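Local coordinates for beta-1,4-mannanase (Aplysia kurodai, PDB 3VUP), which probably hydrolyses the beta-1,4-mannosidic linkages of mannan in the digestive fluid of the sea hare, using a TIM-barrel glycoside hydrolase fold, at residues Thr69-Asn74 and Cys109-Ala114; Tyr30-Gly35 and Met59-His64; Thr80-Asp83 and Met88-Asp91; Met26-Asp31 and Ala113-Asp118. All blocks are in the same frame, centred on the assembly; numbering follows the deposited sequence.

Interaction 1: Thr69-Asn74 and Cys109-Ala114; sequences TTPAFN and CLWNAA
Pro-71 and Trp-111 approach from opposite directions and meet at the far corner of the indole. Pro-71 CD lies 3.5 Å from Trp-111 CH2, and Pro-71 CG follows at 4.0 Å from the same carbon. The pyrrolidine comes in obliquely, so this is a touch between a compact aliphatic ring and the end of the indole, not a stack. A cis peptide bond before Pro-71 bends the loop here. Phe-73, two residues on, sends its own ring tip to the same place: Phe-73 CZ is 4.3 Å from Trp-111 CH2, which sits near the plane of the phenyl ring at its edge. Trp-111 spans the gap because its CG stands anti to the carbonyl carbon (chi1 -57°) and the two-ring indole is long enough to bring CH2 from the strand to the loop. The side chains of Pro-71 and Phe-73 are wholly apolar, so they can cover the buried indole corner. The indole N-H is used elsewhere, in a hydrogen bond from Trp-111 NE1 to Gln-207 OE1. Where the strand ends, Asn-112 makes an Asx turn: Ala-114 N donates to Asn-112 OD1 over 3.0 Å, nearly straight at 165° but from above the carbonyl plane. Trp-111 belongs to strand 105-112, third in the closed parallel barrel, and Pro-71 and Phe-73 to a loop that pairs through strand 72-73 with strand 79-81; Tyr-136 of helix 130-147, edge-to-face with Trp-111, and His-64 of strand 58-65 also lie against the indole.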
# COMPACT_ATOMS: atom_id res chain seq x y z
N THR A 69 17.35 -6.31 0.40
CA THR A 69 17.78 -7.34 -0.56
C THR A 69 17.33 -7.09 -2.00
O THR A 69 18.01 -7.52 -2.92
CB THR A 69 17.37 -8.76 -0.14
OG1 THR A 69 15.95 -8.87 -0.08
CG2 THR A 69 17.97 -9.12 1.20
N THR A 70 16.20 -6.44 -2.20
CA THR A 70 15.82 -5.99 -3.54
C THR A 70 15.40 -4.53 -3.47
O THR A 70 14.99 -4.05 -2.43
CB THR A 70 14.68 -6.82 -4.19
OG1 THR A 70 13.47 -6.64 -3.44
CG2 THR A 70 15.05 -8.29 -4.31
N PRO A 71 15.53 -3.79 -4.58
CA PRO A 71 16.26 -4.17 -5.80
C PRO A 71 17.76 -4.24 -5.50
O PRO A 71 18.17 -3.98 -4.37
CB PRO A 71 15.95 -3.01 -6.74
CG PRO A 71 15.85 -1.84 -5.83
CD PRO A 71 15.14 -2.37 -4.61
N ALA A 72 18.56 -4.62 -6.50
CA ALA A 72 20.00 -4.65 -6.33
C ALA A 72 20.58 -3.26 -6.56
O ALA A 72 20.27 -2.61 -7.56
CB ALA A 72 20.61 -5.64 -7.30
N PHE A 73 21.44 -2.81 -5.64
CA PHE A 73 22.09 -1.51 -5.74
C PHE A 73 23.59 -1.69 -5.91
O PHE A 73 24.17 -2.62 -5.34
CB PHE A 73 21.90 -0.71 -4.45
CG PHE A 73 20.49 -0.27 -4.19
CD1 PHE A 73 20.08 1.02 -4.51
CD2 PHE A 73 19.59 -1.13 -3.59
CE1 PHE A 73 18.79 1.43 -4.25
CE2 PHE A 73 18.29 -0.72 -3.32
CZ PHE A 73 17.89 0.56 -3.66
N ASN A 74 24.23 -0.81 -6.67
CA ASN A 74 25.68 -0.76 -6.65
C ASN A 74 26.16 0.09 -5.47
O ASN A 74 25.35 0.66 -4.74
CB ASN A 74 26.29 -0.30 -7.99
CG ASN A 74 25.98 1.15 -8.35
OD1 ASN A 74 25.68 1.99 -7.50
ND2 ASN A 74 26.08 1.45 -9.64
N CYS A 109 3.53 -4.08 -1.71
CA CYS A 109 3.93 -2.76 -1.25
C CYS A 109 5.44 -2.64 -1.42
O CYS A 109 6.20 -3.37 -0.80
CB CYS A 109 3.53 -2.57 0.22
SG CYS A 109 4.06 -0.99 0.91
N LEU A 110 5.86 -1.71 -2.28
CA LEU A 110 7.25 -1.66 -2.70
C LEU A 110 8.20 -1.19 -1.60
O LEU A 110 9.17 -1.88 -1.31
CB LEU A 110 7.40 -0.79 -3.95
CG LEU A 110 6.64 -1.27 -5.18
CD1 LEU A 110 6.85 -0.28 -6.31
CD2 LEU A 110 7.09 -2.68 -5.57
N TRP A 111 7.90 -0.03 -1.00
CA TRP A 111 8.82 0.65 -0.10
C TRP A 111 8.18 0.92 1.26
O TRP A 111 6.96 0.83 1.41
CB TRP A 111 9.26 1.98 -0.71
CG TRP A 111 9.90 1.86 -2.06
CD1 TRP A 111 9.34 2.21 -3.26
CD2 TRP A 111 11.22 1.38 -2.36
NE1 TRP A 111 10.22 1.97 -4.28
CE2 TRP A 111 11.38 1.46 -3.75
CE3 TRP A 111 12.26 0.86 -1.59
CZ2 TRP A 111 12.56 1.07 -4.39
CZ3 TRP A 111 13.43 0.47 -2.22
CH2 TRP A 111 13.57 0.57 -3.61
N ASN A 112 9.01 1.29 2.23
CA ASN A 112 8.54 1.56 3.58
C ASN A 112 9.28 2.77 4.16
O ASN A 112 10.50 2.86 4.05
CB ASN A 112 8.82 0.34 4.47
CG ASN A 112 8.34 0.52 5.89
OD1 ASN A 112 7.35 1.21 6.15
ND2 ASN A 112 9.04 -0.12 6.84
N ALA A 113 8.52 3.67 4.79
CA ALA A 113 9.10 4.80 5.51
C ALA A 113 8.66 4.86 6.98
O ALA A 113 8.86 5.88 7.64
CB ALA A 113 8.78 6.11 4.80
N ALA A 114 8.08 3.78 7.50
CA ALA A 114 7.61 3.76 8.89
C ALA A 114 8.72 3.50 9.91
O ALA A 114 8.49 3.63 11.12
CB ALA A 114 6.50 2.74 9.08

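Interaction 2: Tyr30-Gly35 and Met59-His64; sequences YDFGDG and MRLWIH
Trp-62 O accepts hydrogen bonds from two waters, water 1 at 3.0 Å and water 2 at 2.9 Å, and each water gives its other hydrogen to Asp-31 OD2, both at 2.9 Å. Carbonyl, carboxylate and waters thus close a four-oxygen ring across the gap. A third water makes a separate link, accepting from Asp-31 N at 2.9 Å and donating to Ile-63 O at 2.8 Å. Beside this wet layer lies a dry one built on Phe-32. With CG anti to its carbonyl carbon (chi1 -65°), the phenyl ring swings toward the barrel strand. Leu-61 CD1 comes to the ring edge, 3.9 Å from Phe-32 CZ, the two side chains crossing at about a right angle. Ile-63 CD1 arrives obliquely, 3.6 Å from Phe-32 CE2. Water 2 sits in the ring plane at its edge, bordering the polar network. Phenylalanine suits this place because Met-88, Met-92 and Leu-95 of helix 88-101 also pack on it. On the strand, the CB of Trp-62 points away from the loop, and the nearest atoms of its side chain and a bound Tris molecule, probably from the crystallisation liquor, are about 3 Å apart; the mouth of the barrel is where enzymes of this fold keep their active sites. An ionised carboxylate and a carbonyl both only accept, so two donating waters supply the hydrogens; with Met-26 N on OD2 and Ser-27 N on OD1, Asp-31 OD2 is gripped by three donors, which together probably ease the buried negative charge.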
# COMPACT_ATOMS: atom_id res chain seq x y z
N TYR A 30 13.20 -9.90 3.15
CA TYR A 30 13.98 -11.05 2.71
C TYR A 30 13.08 -12.13 2.11
O TYR A 30 13.37 -13.32 2.25
CB TYR A 30 14.73 -11.65 3.90
CG TYR A 30 16.11 -11.10 4.05
CD1 TYR A 30 16.31 -9.80 4.48
CD2 TYR A 30 17.22 -11.88 3.76
CE1 TYR A 30 17.58 -9.28 4.59
CE2 TYR A 30 18.49 -11.38 3.87
CZ TYR A 30 18.67 -10.08 4.29
OH TYR A 30 19.95 -9.60 4.39
N ASP A 31 12.00 -11.72 1.46
CA ASP A 31 11.01 -12.66 0.94
C ASP A 31 11.09 -12.88 -0.56
O ASP A 31 10.61 -13.88 -1.06
CB ASP A 31 9.59 -12.17 1.27
CG ASP A 31 9.20 -12.38 2.72
OD1 ASP A 31 9.57 -13.42 3.31
OD2 ASP A 31 8.45 -11.52 3.25
N PHE A 32 11.68 -11.92 -1.28
CA PHE A 32 11.67 -11.91 -2.74
C PHE A 32 13.05 -11.63 -3.30
O PHE A 32 13.80 -10.84 -2.75
CB PHE A 32 10.66 -10.88 -3.26
CG PHE A 32 9.26 -11.25 -2.92
CD1 PHE A 32 8.58 -12.18 -3.69
CD2 PHE A 32 8.66 -10.76 -1.77
CE1 PHE A 32 7.31 -12.58 -3.34
CE2 PHE A 32 7.39 -11.16 -1.42
CZ PHE A 32 6.71 -12.07 -2.21
N GLY A 33 13.37 -12.30 -4.41
CA GLY A 33 14.65 -12.09 -5.06
C GLY A 33 15.75 -12.90 -4.40
O GLY A 33 15.60 -13.36 -3.27
N ASP A 34 16.85 -13.09 -5.12
CA ASP A 34 18.00 -13.83 -4.61
C ASP A 34 17.63 -15.17 -3.96
O ASP A 34 18.20 -15.56 -2.93
CB ASP A 34 18.83 -12.95 -3.65
CG ASP A 34 19.49 -11.77 -4.36
OD1 ASP A 34 19.45 -11.72 -5.61
OD2 ASP A 34 20.06 -10.90 -3.67
N GLY A 35 16.67 -15.86 -4.58
CA GLY A 35 16.26 -17.19 -4.15
C GLY A 35 15.37 -17.22 -2.92
O GLY A 35 15.03 -18.30 -2.43
N MET A 59 -4.69 -9.68 -0.15
CA MET A 59 -3.49 -9.74 0.69
C MET A 59 -2.54 -8.60 0.32
O MET A 59 -2.14 -8.51 -0.84
CB MET A 59 -2.77 -11.08 0.45
CG MET A 59 -1.54 -11.32 1.31
SD MET A 59 -1.89 -11.85 2.99
CE MET A 59 -2.10 -13.62 2.77
N ARG A 60 -2.16 -7.77 1.30
CA ARG A 60 -1.09 -6.80 1.12
C ARG A 60 0.17 -7.41 1.72
O ARG A 60 0.12 -7.99 2.81
CB ARG A 60 -1.45 -5.49 1.83
CG ARG A 60 -0.36 -4.41 1.77
CD ARG A 60 -0.95 -3.10 2.22
NE ARG A 60 -0.06 -1.93 2.22
CZ ARG A 60 0.43 -1.34 3.31
NH1 ARG A 60 0.27 -1.87 4.52
NH2 ARG A 60 1.11 -0.21 3.17
N LEU A 61 1.29 -7.31 1.02
CA LEU A 61 2.56 -7.82 1.54
C LEU A 61 3.69 -6.97 0.98
O LEU A 61 3.56 -6.35 -0.07
CB LEU A 61 2.76 -9.31 1.24
CG LEU A 61 3.22 -9.74 -0.16
CD1 LEU A 61 3.51 -11.23 -0.16
CD2 LEU A 61 2.19 -9.41 -1.22
N TRP A 62 4.79 -6.92 1.73
CA TRP A 62 5.82 -5.93 1.48
C TRP A 62 7.01 -6.55 0.77
O TRP A 62 7.44 -7.67 1.09
CB TRP A 62 6.27 -5.29 2.78
CG TRP A 62 5.21 -4.52 3.54
CD1 TRP A 62 3.85 -4.53 3.36
CD2 TRP A 62 5.47 -3.66 4.63
NE1 TRP A 62 3.26 -3.69 4.28
CE2 TRP A 62 4.24 -3.15 5.08
CE3 TRP A 62 6.64 -3.25 5.28
CZ2 TRP A 62 4.14 -2.26 6.16
CZ3 TRP A 62 6.55 -2.38 6.33
CH2 TRP A 62 5.31 -1.89 6.77
N ILE A 63 7.56 -5.80 -0.19
CA ILE A 63 8.57 -6.32 -1.11
C ILE A 63 9.96 -5.77 -0.81
O ILE A 63 10.72 -6.40 -0.08
CB ILE A 63 8.17 -6.07 -2.59
CG1 ILE A 63 6.70 -6.48 -2.85
CG2 ILE A 63 9.13 -6.78 -3.53
CD1 ILE A 63 6.38 -7.93 -2.55
N HIS A 64 10.32 -4.59 -1.34
CA HIS A 64 11.68 -4.08 -1.15
C HIS A 64 11.92 -3.57 0.27
O HIS A 64 13.01 -3.74 0.83
CB HIS A 64 12.02 -2.92 -2.10
CG HIS A 64 11.72 -3.17 -3.56
ND1 HIS A 64 12.09 -4.31 -4.24
CD2 HIS A 64 11.17 -2.34 -4.48
CE1 HIS A 64 11.73 -4.19 -5.51
NE2 HIS A 64 11.18 -3.00 -5.68
O HOH W 1 9.42 -8.83 2.96
O HOH W 2 6.27 -10.26 1.82
O HOH W 3 11.36 -9.14 0.35

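Interaction 3: Thr80-Asp83 and Met88-Asp91; sequences TGPD and MLDD
Asp-83 and Met-88 meet where the chain enters helix 88-101, the helix that joins barrel strands 58-65 and 105-112 in the TIM-barrel fold. From Asp-83 CB outward, every atom lies close to the first turn of that helix. Asp-83 CB is 3.9 Å from Met-88 CB, and Asp-83 CG is 3.7 Å from that same carbon. Placing CG between the backbone N and carbonyl carbon (chi1 72°) turns the carboxylate to the helix start, where Asp-83 OD1 accepts from Met-88 N over 3.0 Å. The bond is bent, 135° at the hydrogen, and reaches the oxygen from above the carboxylate plane. Thr-87 N, also at the helix start, and Asp-34 N from a loop donate to OD1 too, and Gly-86 N, likewise from a loop, to OD2. A short acidic side chain suits this site, and the helix dipole probably favours its negative charge. Pro-82, rigid and apolar, packs against the helix's first turn: Pro-82 CB lies 3.7 Å from Met-88 CG, whose thioether chain bends at chi2 (59°). Pro-82 O, buried without a polar partner in the model, is 3.8 Å from Met-88 CG, and Pro-82 CG touches Leu-89 CD2 at 4.0 Å.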
# COMPACT_ATOMS: atom_id res chain seq x y z
N THR A 80 20.93 -1.70 -10.17
CA THR A 80 21.47 -2.48 -11.27
C THR A 80 20.49 -3.47 -11.88
O THR A 80 20.66 -3.89 -13.02
CB THR A 80 22.74 -3.26 -10.86
OG1 THR A 80 22.41 -4.20 -9.82
CG2 THR A 80 23.81 -2.31 -10.36
N GLY A 81 19.47 -3.84 -11.11
CA GLY A 81 18.51 -4.82 -11.57
C GLY A 81 17.54 -5.16 -10.45
O GLY A 81 17.66 -4.63 -9.35
N PRO A 82 16.58 -6.05 -10.73
CA PRO A 82 15.56 -6.41 -9.73
C PRO A 82 16.15 -7.14 -8.53
O PRO A 82 15.61 -7.04 -7.42
CB PRO A 82 14.60 -7.31 -10.52
CG PRO A 82 14.84 -6.97 -11.95
CD PRO A 82 16.30 -6.66 -12.05
N ASP A 83 17.23 -7.88 -8.76
CA ASP A 83 17.98 -8.56 -7.72
C ASP A 83 19.35 -8.90 -8.30
O ASP A 83 19.70 -8.42 -9.38
CB ASP A 83 17.25 -9.82 -7.19
CG ASP A 83 17.25 -10.99 -8.18
OD1 ASP A 83 16.72 -12.06 -7.80
OD2 ASP A 83 17.75 -10.86 -9.31
N MET A 88 14.10 -12.76 -9.04
CA MET A 88 13.04 -11.81 -8.69
C MET A 88 11.85 -11.83 -9.63
O MET A 88 10.71 -11.80 -9.18
CB MET A 88 13.63 -10.40 -8.58
CG MET A 88 12.64 -9.34 -8.14
SD MET A 88 11.92 -9.71 -6.53
CE MET A 88 11.29 -8.09 -6.09
N LEU A 89 12.09 -11.84 -10.94
CA LEU A 89 10.98 -11.82 -11.88
C LEU A 89 10.14 -13.09 -11.74
O LEU A 89 8.93 -13.02 -11.61
CB LEU A 89 11.48 -11.63 -13.32
CG LEU A 89 12.33 -10.37 -13.55
CD1 LEU A 89 12.71 -10.28 -15.02
CD2 LEU A 89 11.60 -9.11 -13.10
N ASP A 90 10.80 -14.24 -11.73
CA ASP A 90 10.12 -15.51 -11.49
C ASP A 90 9.37 -15.51 -10.16
O ASP A 90 8.27 -16.04 -10.05
CB ASP A 90 11.11 -16.68 -11.50
CG ASP A 90 11.68 -16.98 -12.87
OD1 ASP A 90 11.05 -16.64 -13.89
OD2 ASP A 90 12.78 -17.59 -12.93
N ASP A 91 9.99 -14.93 -9.13
CA ASP A 91 9.41 -14.90 -7.80
C ASP A 91 8.10 -14.12 -7.79
O ASP A 91 7.11 -14.56 -7.20
CB ASP A 91 10.37 -14.25 -6.80
CG ASP A 91 11.64 -15.06 -6.57
OD1 ASP A 91 11.67 -16.28 -6.88
OD2 ASP A 91 12.61 -14.46 -6.05

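Interaction 4: Met26-Asp31 and Ala113-Asp118; sequences MSYAYD and AAVNQD
A type II beta turn, Ser-27 to Tyr-30, carries Tyr-28 across to Val-115 and Gln-117, in the loops that follow the first and third strands of the barrel. Tyr-28 OH lies 3.6 Å from Val-115 CG2, the two side chains coming from opposite directions. The phenol reaches so far because its CG stands anti to the backbone N (chi1 180°), extending the whole ring away from the turn. Gln-117 crosses it obliquely: its OE1 is 4.0 Å from Tyr-28 OH, with ring and amide planes 55° apart. This second touch is less certain, as Gln-117 was modelled in two conformers. Both contacts are loose van der Waals meetings, the hydroxyl finding its polar partner just outside the two segments; a long tyrosine, a branched valine and a flexible glutamine suit such a surface border. The turn itself is held more firmly. Tyr-30 N donates to Ser-27 O over 2.8 Å, and Ala-29 takes the positive phi (68°) of the third position, a place more often filled by glycine. Asp-31 then bridges back with both oxygens: Met-26 N donates to OD2 and Ser-27 N to OD1, each at 2.8 Å and on the syn side of the carboxylate. Two such grips fix its rotation. Trp-25 meets the Tyr-28 ring edge-to-face, and Ile-65 of strand 58-65 packs on Tyr-28. The nearest atoms of the Val-115 side chain and a bound Tris, probably from the crystallisation liquor, are about 5 Å apart, and loops meeting over the C-terminal ends of the strands in this way are typical of the rim of a TIM barrel.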
# COMPACT_ATOMS: atom_id res chain seq x y z
N MET A 26 7.08 -12.55 5.48
CA MET A 26 7.45 -13.76 6.20
C MET A 26 8.80 -13.53 6.87
O MET A 26 8.91 -13.53 8.10
CB MET A 26 7.46 -14.98 5.29
CG MET A 26 7.67 -16.30 6.03
SD MET A 26 6.54 -16.60 7.40
CE MET A 26 4.96 -16.51 6.55
N SER A 27 9.83 -13.31 6.05
CA SER A 27 11.12 -12.81 6.52
C SER A 27 11.22 -11.36 6.05
O SER A 27 11.37 -11.11 4.86
CB SER A 27 12.25 -13.65 5.94
OG SER A 27 12.14 -14.99 6.36
N TYR A 28 11.11 -10.43 6.99
CA TYR A 28 11.07 -8.99 6.69
C TYR A 28 12.16 -8.58 5.70
O TYR A 28 13.35 -8.71 5.99
CB TYR A 28 11.22 -8.21 7.99
CG TYR A 28 11.22 -6.69 7.89
CD1 TYR A 28 10.03 -5.97 8.01
CD2 TYR A 28 12.40 -5.98 7.76
CE1 TYR A 28 10.02 -4.59 7.95
CE2 TYR A 28 12.40 -4.59 7.71
CZ TYR A 28 11.21 -3.89 7.82
OH TYR A 28 11.18 -2.51 7.78
N ALA A 29 11.73 -8.09 4.54
CA ALA A 29 12.60 -7.58 3.47
C ALA A 29 13.47 -8.64 2.81
O ALA A 29 14.35 -8.31 2.02
CB ALA A 29 13.48 -6.42 3.98
N TYR A 30 13.20 -9.90 3.15
CA TYR A 30 13.98 -11.05 2.71
C TYR A 30 13.08 -12.13 2.11
O TYR A 30 13.37 -13.32 2.25
CB TYR A 30 14.73 -11.65 3.90
CG TYR A 30 16.11 -11.10 4.05
CD1 TYR A 30 16.31 -9.80 4.48
CD2 TYR A 30 17.22 -11.88 3.76
CE1 TYR A 30 17.58 -9.28 4.59
CE2 TYR A 30 18.49 -11.38 3.87
CZ TYR A 30 18.67 -10.08 4.29
OH TYR A 30 19.95 -9.60 4.39
N ASP A 31 12.00 -11.72 1.46
CA ASP A 31 11.01 -12.66 0.94
C ASP A 31 11.09 -12.88 -0.56
O ASP A 31 10.61 -13.88 -1.06
CB ASP A 31 9.59 -12.17 1.27
CG ASP A 31 9.20 -12.38 2.72
OD1 ASP A 31 9.57 -13.42 3.31
OD2 ASP A 31 8.45 -11.52 3.25
N ALA A 113 8.52 3.67 4.79
CA ALA A 113 9.10 4.80 5.51
C ALA A 113 8.66 4.86 6.98
O ALA A 113 8.86 5.88 7.64
CB ALA A 113 8.78 6.11 4.80
N ALA A 114 8.08 3.78 7.50
CA ALA A 114 7.61 3.76 8.89
C ALA A 114 8.72 3.50 9.91
O ALA A 114 8.49 3.63 11.12
CB ALA A 114 6.50 2.74 9.08
N VAL A 115 9.89 3.10 9.43
CA VAL A 115 11.09 2.97 10.25
C VAL A 115 12.22 3.67 9.51
O VAL A 115 12.10 3.97 8.32
CB VAL A 115 11.47 1.49 10.51
CG1 VAL A 115 10.38 0.80 11.32
CG2 VAL A 115 11.75 0.75 9.20
N ASN A 116 13.30 3.95 10.22
CA ASN A 116 14.45 4.65 9.66
C ASN A 116 15.64 3.71 9.80
O ASN A 116 16.47 3.86 10.71
CB ASN A 116 14.66 5.95 10.43
CG ASN A 116 15.69 6.88 9.78
OD1 ASN A 116 16.44 6.49 8.88
ND2 ASN A 116 15.73 8.12 10.25
N GLN A 117 15.72 2.72 8.90
CA GLN A 117 16.73 1.65 8.93
C GLN A 117 17.47 1.51 7.60
O GLN A 117 18.17 0.53 7.37
CB GLN A 117 16.07 0.31 9.24
CG GLN A 117 15.28 0.28 10.52
CD GLN A 117 14.46 -0.98 10.67
OE1 GLN A 117 14.52 -1.88 9.83
NE2 GLN A 117 13.68 -1.05 11.74
N ASP A 118 17.28 2.49 6.72
CA ASP A 118 17.79 2.44 5.35
C ASP A 118 19.31 2.24 5.25
O ASP A 118 20.02 3.18 4.97
CB ASP A 118 17.34 3.74 4.66
CG ASP A 118 17.82 3.88 3.22
OD1 ASP A 118 17.84 5.03 2.73
OD2 ASP A 118 18.16 2.87 2.57

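Overall arrangement
Interactions 1 and 2 are buried, interaction 3 is partly buried and interaction 4 lies at the surface. Interactions 1 and 2 both reach the barrel sheet, through neighbouring strands 105-112 and 58-65. Interactions 1 and 3 use the two strands of the small hairpin. Asp-83 and Asp-91 of interaction 3 accept from Asp-34 N and Gly-33 N of interaction 2, and Met-88 packs on Ile-63. Interaction 4 shares Tyr-30 and Asp-31 with interaction 2 and Ala-113 and Ala-114 with interaction 1. The chemistry follows the place: apolar ring contact in interaction 1, a phenyl core beside bridging waters in interaction 2, a carboxylate at a helix start in interaction 3, and sparse van der Waals touches in interaction 4.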